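Long-range contacts in extracellular ligand-binding receptor (Rhodopseudomonas palustris, PDB 3SG0), which probably captures aromatic acids in the periplasm for uptake, and here holds benzoylformate (phenylglyoxylate) in its ligand pocket: residues V139-D144 / N365-R370; D144-A149 / R370-I375. One frame throughout, in Å; residues are numbered along the deposited sequence.

Contact 1: V139-D144 / N365-R370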
ATOM      1  N   VAL A 139      -1.775  -5.784  -4.536  1.00  6.63           N
ATOM      2  CA  VAL A 139      -2.406  -6.302  -3.324  1.00  7.13           C
ATOM      3  C   VAL A 139      -2.943  -5.250  -2.362  1.00  7.39           C
ATOM      4  O   VAL A 139      -3.835  -5.567  -1.573  1.00  7.67           O
ATOM      5  CB  VAL A 139      -1.496  -7.279  -2.549  1.00  7.70           C
ATOM      6  CG1 VAL A 139      -1.202  -8.510  -3.392  1.00  9.02           C
ATOM      7  CG2 VAL A 139      -0.229  -6.596  -2.036  1.00  8.01           C
ATOM      8  N   VAL A 140      -2.434  -4.019  -2.376  1.00  7.33           N
ATOM      9  CA  VAL A 140      -2.981  -3.002  -1.474  1.00  7.57           C
ATOM     10  C   VAL A 140      -4.310  -2.548  -2.061  1.00  7.57           C
ATOM     11  O   VAL A 140      -4.378  -2.267  -3.248  1.00  7.37           O
ATOM     12  CB  VAL A 140      -2.031  -1.800  -1.343  1.00  7.46           C
ATOM     13  CG1 VAL A 140      -2.680  -0.699  -0.514  1.00  9.20           C
ATOM     14  CG2 VAL A 140      -0.715  -2.230  -0.716  1.00  8.71           C
ATOM     15  N   PRO A 141      -5.385  -2.482  -1.253  1.00  7.11           N
ATOM     16  CA  PRO A 141      -6.648  -2.023  -1.848  1.00  7.75           C
ATOM     17  C   PRO A 141      -6.549  -0.632  -2.462  1.00  7.70           C
ATOM     18  O   PRO A 141      -5.917   0.267  -1.909  1.00  8.11           O
ATOM     19  CB  PRO A 141      -7.610  -2.033  -0.657  1.00  8.06           C
ATOM     20  CG  PRO A 141      -7.056  -3.109   0.239  1.00  8.37           C
ATOM     21  CD  PRO A 141      -5.567  -2.898   0.150  1.00  8.85           C
ATOM     22  N   ASN A 142      -7.186  -0.469  -3.617  1.00  7.22           N
ATOM     23  CA  ASN A 142      -7.214   0.822  -4.286  1.00  7.43           C
ATOM     24  C   ASN A 142      -7.706   1.925  -3.354  1.00  7.53           C
ATOM     25  O   ASN A 142      -8.710   1.771  -2.646  1.00  8.34           O
ATOM     26  CB  ASN A 142      -8.119   0.761  -5.513  1.00  8.32           C
ATOM     27  CG  ASN A 142      -7.506  -0.006  -6.671  1.00  8.07           C
ATOM     28  OD1 ASN A 142      -6.316  -0.315  -6.689  1.00  8.28           O
ATOM     29  ND2 ASN A 142      -8.337  -0.306  -7.663  1.00 10.33           N
ATOM     30  N   ASP A 143      -7.015   3.062  -3.393  1.00  7.94           N
ATOM     31  CA  ASP A 143      -7.325   4.170  -2.502  1.00  8.41           C
ATOM     32  C   ASP A 143      -8.733   4.701  -2.665  1.00  8.91           C
ATOM     33  O   ASP A 143      -9.281   5.246  -1.711  1.00  9.93           O
ATOM     34  CB  ASP A 143      -6.326   5.315  -2.679  1.00  8.75           C
ATOM     35  CG  ASP A 143      -4.984   5.008  -2.064  1.00  8.13           C
ATOM     36  OD1 ASP A 143      -4.971   4.451  -0.937  1.00  8.42           O
ATOM     37  OD2 ASP A 143      -3.959   5.310  -2.706  1.00  8.21           O
ATOM     38  N   ASP A 144      -9.336   4.573  -3.845  1.00  8.83           N
ATOM     39  CA  ASP A 144     -10.698   5.070  -3.993  1.00  9.67           C
ATOM     40  C   ASP A 144     -11.687   4.323  -3.095  1.00 10.71           C
ATOM     41  O   ASP A 144     -12.637   4.923  -2.582  1.00 11.32           O
ATOM     42  CB  ASP A 144     -11.160   5.151  -5.465  1.00 11.67           C
ATOM     43  CG  ASP A 144     -11.096   3.828  -6.209  1.00 15.07           C
ATOM     44  OD1 ASP A 144     -10.376   2.906  -5.802  1.00 13.94           O
ATOM     45  OD2 ASP A 144     -11.776   3.722  -7.258  1.00 20.67           O
ATOM     46  N   ASN A 365      -6.721  -5.510  -8.939  1.00  7.55           N
ATOM     47  CA  ASN A 365      -6.613  -5.174  -7.517  1.00  7.63           C
ATOM     48  C   ASN A 365      -7.336  -6.248  -6.699  1.00  7.63           C
ATOM     49  O   ASN A 365      -6.717  -6.955  -5.899  1.00  8.45           O
ATOM     50  CB  ASN A 365      -7.213  -3.784  -7.290  1.00  7.51           C
ATOM     51  CG  ASN A 365      -7.049  -3.270  -5.869  1.00  7.49           C
ATOM     52  OD1 ASN A 365      -7.974  -2.653  -5.325  1.00  7.79           O
ATOM     53  ND2 ASN A 365      -5.872  -3.463  -5.280  1.00  8.00           N
ATOM     54  N   GLY A 366      -8.643  -6.374  -6.919  1.00  8.02           N
ATOM     55  CA  GLY A 366      -9.371  -7.529  -6.428  1.00  8.58           C
ATOM     56  C   GLY A 366     -10.317  -7.298  -5.266  1.00  8.54           C
ATOM     57  O   GLY A 366     -10.882  -8.267  -4.753  1.00  9.55           O
ATOM     58  N   TYR A 367     -10.514  -6.051  -4.857  1.00  9.04           N
ATOM     59  CA  TYR A 367     -11.258  -5.757  -3.632  1.00  9.37           C
ATOM     60  C   TYR A 367     -12.481  -4.904  -3.879  1.00 10.34           C
ATOM     61  O   TYR A 367     -12.578  -4.197  -4.880  1.00 11.23           O
ATOM     62  CB  TYR A 367     -10.366  -5.012  -2.631  1.00  8.96           C
ATOM     63  CG  TYR A 367      -9.058  -5.695  -2.367  1.00  7.97           C
ATOM     64  CD1 TYR A 367      -8.980  -6.779  -1.500  1.00  8.59           C
ATOM     65  CD2 TYR A 367      -7.901  -5.277  -3.006  1.00  8.46           C
ATOM     66  CE1 TYR A 367      -7.784  -7.412  -1.264  1.00  8.67           C
ATOM     67  CE2 TYR A 367      -6.700  -5.893  -2.776  1.00  8.15           C
ATOM     68  CZ  TYR A 367      -6.645  -6.963  -1.908  1.00  7.53           C
ATOM     69  OH  TYR A 367      -5.455  -7.602  -1.681  1.00  8.30           O
ATOM     70  N   ASP A 368     -13.408  -4.946  -2.929  1.00 10.25           N
ATOM     71  CA  ASP A 368     -14.532  -4.024  -2.904  1.00 11.94           C
ATOM     72  C   ASP A 368     -14.644  -3.427  -1.511  1.00 10.59           C
ATOM     73  O   ASP A 368     -13.713  -3.514  -0.718  1.00 10.17           O
ATOM     74  CB  ASP A 368     -15.832  -4.711  -3.343  1.00 14.21           C
ATOM     75  CG  ASP A 368     -16.178  -5.933  -2.502  1.00 14.57           C
ATOM     76  OD1 ASP A 368     -15.759  -6.006  -1.338  1.00 13.75           O
ATOM     77  OD2 ASP A 368     -16.892  -6.835  -3.000  1.00 18.91           O
ATOM     78  N   GLU A 369     -15.790  -2.825  -1.206  1.00 12.29           N
ATOM     79  CA  GLU A 369     -15.964  -2.124   0.058  1.00 11.33           C
ATOM     80  C   GLU A 369     -15.833  -3.037   1.271  1.00 10.98           C
ATOM     81  O   GLU A 369     -15.624  -2.559   2.386  1.00 12.38           O
ATOM     82  CB  GLU A 369     -17.318  -1.407   0.090  1.00 13.87           C
ATOM     83  CG  GLU A 369     -18.534  -2.329   0.225  1.00 15.45           C
ATOM     84  CD  GLU A 369     -18.921  -3.032  -1.063  1.00 18.83           C
ATOM     85  OE1 GLU A 369     -18.386  -2.685  -2.142  1.00 19.01           O
ATOM     86  OE2 GLU A 369     -19.786  -3.936  -1.003  1.00 21.39           O
ATOM     87  N   ARG A 370     -15.937  -4.344   1.075  1.00 10.70           N
ATOM     88  CA  ARG A 370     -15.785  -5.260   2.195  1.00 11.78           C
ATOM     89  C   ARG A 370     -14.370  -5.279   2.740  1.00 12.45           C
ATOM     90  O   ARG A 370     -14.137  -5.764   3.847  1.00 15.81           O
ATOM     91  CB  ARG A 370     -16.246  -6.658   1.806  1.00 14.15           C
ATOM     92  CG  ARG A 370     -17.723  -6.658   1.447  1.00 16.59           C
ATOM     93  CD  ARG A 370     -18.241  -7.969   0.907  1.00 20.48           C
ATOM     94  NE  ARG A 370     -19.596  -7.792   0.388  1.00 24.53           N
ATOM     95  CZ  ARG A 370     -20.296  -8.744  -0.219  1.00 29.40           C
ATOM     96  NH1 ARG A 370     -19.773  -9.951  -0.383  1.00 35.58           N
ATOM     97  NH2 ARG A 370     -21.519  -8.487  -0.666  1.00 29.06           N
TER
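Val140 O is gripped by two donors, Asn365 ND2 at 2.8 Å and the ammonium of Lys138. The asparagine N-H comes from well above the carbonyl plane through a noticeably bent hydrogen bond, and ND2 also donates to Lys138 O. The other end of the amide, Asn365 OD1, accepts from Asn142 N at 2.9 Å, with an N-H...O angle of 157°. An asparagine suits this place because one short amide offers both a donor and an acceptor to a chain that forms no strand here. Its CB points toward 139-144, and chi1 of -175° sets CG anti to the backbone N.

Asn142 adds a stack of amides: its plane lies 8° from that of Asn365, the two side chains running in opposing senses. Asn142 CG is 3.0 Å from Asn365 OD1, while Asn142 OD1 sits 3.2 Å from Asn365 CG, so each carbonyl oxygen meets the other's carbon, as antiparallel dipoles would. No hydrogen bond joins the two amides; Lys138 NZ takes up Asn142 OD1.

Tyr367 lies against Pro141, whose CG rests over one ring face, 4.1 Å from the centroid, in a CH-pi contact. The rigid proline ring offers an apolar surface, and the tyrosine reaches on until OH lies 2.6 Å from Val139 O, a weak bond at best, since another acceptor is within reach of the proton. Val140 also touches the bound benzoylformate. Segment 139-142 leads from strand 136-138 of the first lobe's sheet into helix 143-156, consistent with one of the interlobe crossovers of a type I periplasmic binding protein, packed here against loop 365-370, which leads toward strand 373-378 and is probably part of another such connection.

Contact 2: D144-A149 / R370-I375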
ATOM      1  N   ASP A 144      -9.336   4.573  -3.845  1.00  8.83           N
ATOM      2  CA  ASP A 144     -10.698   5.070  -3.993  1.00  9.67           C
ATOM      3  C   ASP A 144     -11.687   4.323  -3.095  1.00 10.71           C
ATOM      4  O   ASP A 144     -12.637   4.923  -2.582  1.00 11.32           O
ATOM      5  CB  ASP A 144     -11.160   5.151  -5.465  1.00 11.67           C
ATOM      6  CG  ASP A 144     -11.096   3.828  -6.209  1.00 15.07           C
ATOM      7  OD1 ASP A 144     -10.376   2.906  -5.802  1.00 13.94           O
ATOM      8  OD2 ASP A 144     -11.776   3.722  -7.258  1.00 20.67           O
ATOM      9  N   ILE A 145     -11.452   3.029  -2.880  1.00  9.59           N
ATOM     10  CA  ILE A 145     -12.275   2.244  -1.966  1.00 10.73           C
ATOM     11  C   ILE A 145     -12.165   2.803  -0.553  1.00  9.82           C
ATOM     12  O   ILE A 145     -13.161   2.987   0.149  1.00 10.77           O
ATOM     13  CB  ILE A 145     -11.831   0.765  -1.960  1.00 10.67           C
ATOM     14  CG1 ILE A 145     -12.016   0.139  -3.345  1.00 13.01           C
ATOM     15  CG2 ILE A 145     -12.585  -0.027  -0.899  1.00 12.59           C
ATOM     16  CD1 ILE A 145     -11.325  -1.207  -3.503  1.00 13.34           C
HETATM   17  N   MSE A 146     -10.936   3.075  -0.135  1.00  9.74           N
HETATM   18  CA  MSE A 146     -10.694   3.597   1.198  1.00  9.27           C
HETATM   19  C   MSE A 146     -11.241   5.011   1.357  1.00  9.46           C
HETATM   20  O   MSE A 146     -11.817   5.347   2.395  1.00 10.53           O
HETATM   21  CB  MSE A 146      -9.200   3.558   1.521  1.00  9.63           C
HETATM   22  CG  MSE A 146      -8.620   2.144   1.503  1.00 11.24           C
HETATM   23 SE   MSE A 146      -9.421   0.995   2.879  0.59 12.36          SE
HETATM   24  CE  MSE A 146      -8.834  -0.747   2.294  1.00 11.23           C
ATOM     25  N   ALA A 147     -11.062   5.839   0.331  1.00  9.41           N
ATOM     26  CA  ALA A 147     -11.547   7.216   0.367  1.00 10.37           C
ATOM     27  C   ALA A 147     -13.070   7.249   0.475  1.00 12.26           C
ATOM     28  O   ALA A 147     -13.633   8.070   1.203  1.00 11.82           O
ATOM     29  CB  ALA A 147     -11.080   7.970  -0.859  1.00 11.33           C
ATOM     30  N   GLU A 148     -13.750   6.361  -0.239  1.00 11.92           N
ATOM     31  CA  GLU A 148     -15.203   6.298  -0.139  0.61 11.75           C
ATOM     32  C   GLU A 148     -15.627   5.904   1.270  1.00 11.95           C
ATOM     33  O   GLU A 148     -16.555   6.496   1.832  1.00 12.90           O
ATOM     34  CB  GLU A 148     -15.785   5.325  -1.167  0.61 14.45           C
ATOM     35  CG  GLU A 148     -15.650   5.782  -2.612  0.61 16.08           C
ATOM     36  CD  GLU A 148     -16.544   6.962  -2.961  0.61 25.29           C
ATOM     37  OE1 GLU A 148     -17.364   7.369  -2.112  0.61 30.19           O
ATOM     38  OE2 GLU A 148     -16.428   7.481  -4.091  0.61 20.53           O
ATOM     39  N   ALA A 149     -14.945   4.926   1.852  1.00 11.84           N
ATOM     40  CA  ALA A 149     -15.300   4.452   3.187  1.00 13.47           C
ATOM     41  C   ALA A 149     -15.060   5.507   4.273  1.00 12.82           C
ATOM     42  O   ALA A 149     -15.891   5.707   5.161  1.00 13.65           O
ATOM     43  CB  ALA A 149     -14.547   3.169   3.512  1.00 13.58           C
ATOM     44  N   ARG A 370     -15.937  -4.344   1.075  1.00 10.70           N
ATOM     45  CA  ARG A 370     -15.785  -5.260   2.195  1.00 11.78           C
ATOM     46  C   ARG A 370     -14.370  -5.279   2.740  1.00 12.45           C
ATOM     47  O   ARG A 370     -14.137  -5.764   3.847  1.00 15.81           O
ATOM     48  CB  ARG A 370     -16.246  -6.658   1.806  1.00 14.15           C
ATOM     49  CG  ARG A 370     -17.723  -6.658   1.447  1.00 16.59           C
ATOM     50  CD  ARG A 370     -18.241  -7.969   0.907  1.00 20.48           C
ATOM     51  NE  ARG A 370     -19.596  -7.792   0.388  1.00 24.53           N
ATOM     52  CZ  ARG A 370     -20.296  -8.744  -0.219  1.00 29.40           C
ATOM     53  NH1 ARG A 370     -19.773  -9.951  -0.383  1.00 35.58           N
ATOM     54  NH2 ARG A 370     -21.519  -8.487  -0.666  1.00 29.06           N
ATOM     55  N   SER A 371     -13.426  -4.740   1.980  1.00 10.63           N
ATOM     56  CA  SER A 371     -12.010  -4.673   2.337  0.53 11.84           C
ATOM     57  C   SER A 371     -11.664  -3.458   3.186  1.00  9.93           C
ATOM     58  O   SER A 371     -10.542  -3.343   3.672  1.00 10.01           O
ATOM     59  CB  SER A 371     -11.137  -4.628   1.068  0.53 10.14           C
ATOM     60  OG  SER A 371     -11.177  -3.359   0.414  0.53 10.45           O
ATOM     61  N   ALA A 372     -12.592  -2.511   3.304  1.00 10.33           N
ATOM     62  CA  ALA A 372     -12.316  -1.275   4.034  1.00 10.60           C
ATOM     63  C   ALA A 372     -12.706  -1.439   5.492  1.00  9.74           C
ATOM     64  O   ALA A 372     -13.884  -1.615   5.816  1.00 12.41           O
ATOM     65  CB  ALA A 372     -13.057  -0.094   3.415  1.00 11.86           C
ATOM     66  N   PHE A 373     -11.718  -1.402   6.373  1.00  9.86           N
ATOM     67  CA  PHE A 373     -11.951  -1.458   7.815  1.00 10.78           C
ATOM     68  C   PHE A 373     -11.583  -0.123   8.447  1.00 10.82           C
ATOM     69  O   PHE A 373     -10.510   0.418   8.184  1.00 11.37           O
ATOM     70  CB  PHE A 373     -11.125  -2.575   8.450  1.00 11.89           C
ATOM     71  CG  PHE A 373     -11.536  -3.952   8.010  1.00 10.38           C
ATOM     72  CD1 PHE A 373     -12.500  -4.660   8.707  1.00 11.57           C
ATOM     73  CD2 PHE A 373     -10.981  -4.527   6.878  1.00 11.09           C
ATOM     74  CE1 PHE A 373     -12.892  -5.927   8.287  1.00 12.37           C
ATOM     75  CE2 PHE A 373     -11.369  -5.785   6.462  1.00 12.62           C
ATOM     76  CZ  PHE A 373     -12.323  -6.484   7.170  1.00 12.92           C
ATOM     77  N   LEU A 374     -12.467   0.428   9.263  1.00 11.49           N
ATOM     78  CA  LEU A 374     -12.165   1.668   9.959  1.00 11.65           C
ATOM     79  C   LEU A 374     -11.268   1.380  11.147  1.00 11.31           C
ATOM     80  O   LEU A 374     -11.627   0.592  12.027  1.00 12.13           O
ATOM     81  CB  LEU A 374     -13.443   2.390  10.383  1.00 13.99           C
ATOM     82  CG  LEU A 374     -14.235   3.021   9.236  1.00 15.07           C
ATOM     83  CD1 LEU A 374     -15.593   3.489   9.718  1.00 23.58           C
ATOM     84  CD2 LEU A 374     -13.462   4.178   8.626  1.00 21.65           C
ATOM     85  N   ILE A 375     -10.102   2.015  11.145  1.00 11.06           N
ATOM     86  CA  ILE A 375      -9.075   1.819  12.153  1.00 10.97           C
ATOM     87  C   ILE A 375      -8.925   3.095  12.967  1.00 11.33           C
ATOM     88  O   ILE A 375      -8.965   4.199  12.415  1.00 12.68           O
ATOM     89  CB  ILE A 375      -7.709   1.499  11.492  1.00 10.00           C
ATOM     90  CG1 ILE A 375      -7.840   0.360  10.471  1.00 11.51           C
ATOM     91  CG2 ILE A 375      -6.653   1.195  12.552  1.00 11.52           C
ATOM     92  CD1 ILE A 375      -8.336  -0.962  11.044  1.00 11.88           C
TER
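Residues 144-149 of helix 143-156 lie beside the chain that runs from a short 3-10 turn into strand 373-378, the backbones coming nearest at Met146 and Ala372, whose CA atoms are 5.9 Å apart. No hydrogen bond crosses, and the contact is largely apolar. Ala372 is its centre, with CB directed toward the helix. Ala149 CB meets Ala372 CB at 3.6 Å, and such small side chains allow helix and chain to come this close. Selenomethionine at Met146 reaches the same methyl group, SE lying 3.8 Å from Ala372 CB. Its chain is bent at chi2 (-63°), and its terminal CE goes on to Ser371 O, 3.4 Å away, a carbon-to-oxygen contact that a long, flexible side chain can make. Ile145, one turn before Ala149, brings CG2 to 3.8 Å from Ser371 OG, a hydroxyl hydrogen-bonded to Asp368 O. Leu374 sits at the margin, where CD2 approaches Ala149 O, while farther along the helix it packs on Ile150 and Tyr153. Phe373 and Ile375 bond through their backbones to Gly269 and Phe267, so the contact packs helix 143-156 against the lead-in to the middle strand of a three-stranded antiparallel sheet.

How the contacts relate
Contacts 1 and 2 are consecutive steps of one interface, their centres 8 Å apart. Both pair the same two chain regions in the same order: 139-144 with 365-370, then 144-149 with 370-375, sharing Asp144 and Arg370 at the junction, so the segments alternate along the sequence. Helix 143-156 serves both. They touch directly: Pro141 CB is 3.4 Å from Met146 CE, and Ile145 CD1 is 3.5 Å from the backbone O of Tyr367. Chemistry changes on the way, from polar, buried contact beside the ligand pocket to apolar packing farther out. Regions over 200 residues apart are thus held together where the lobes probably connect.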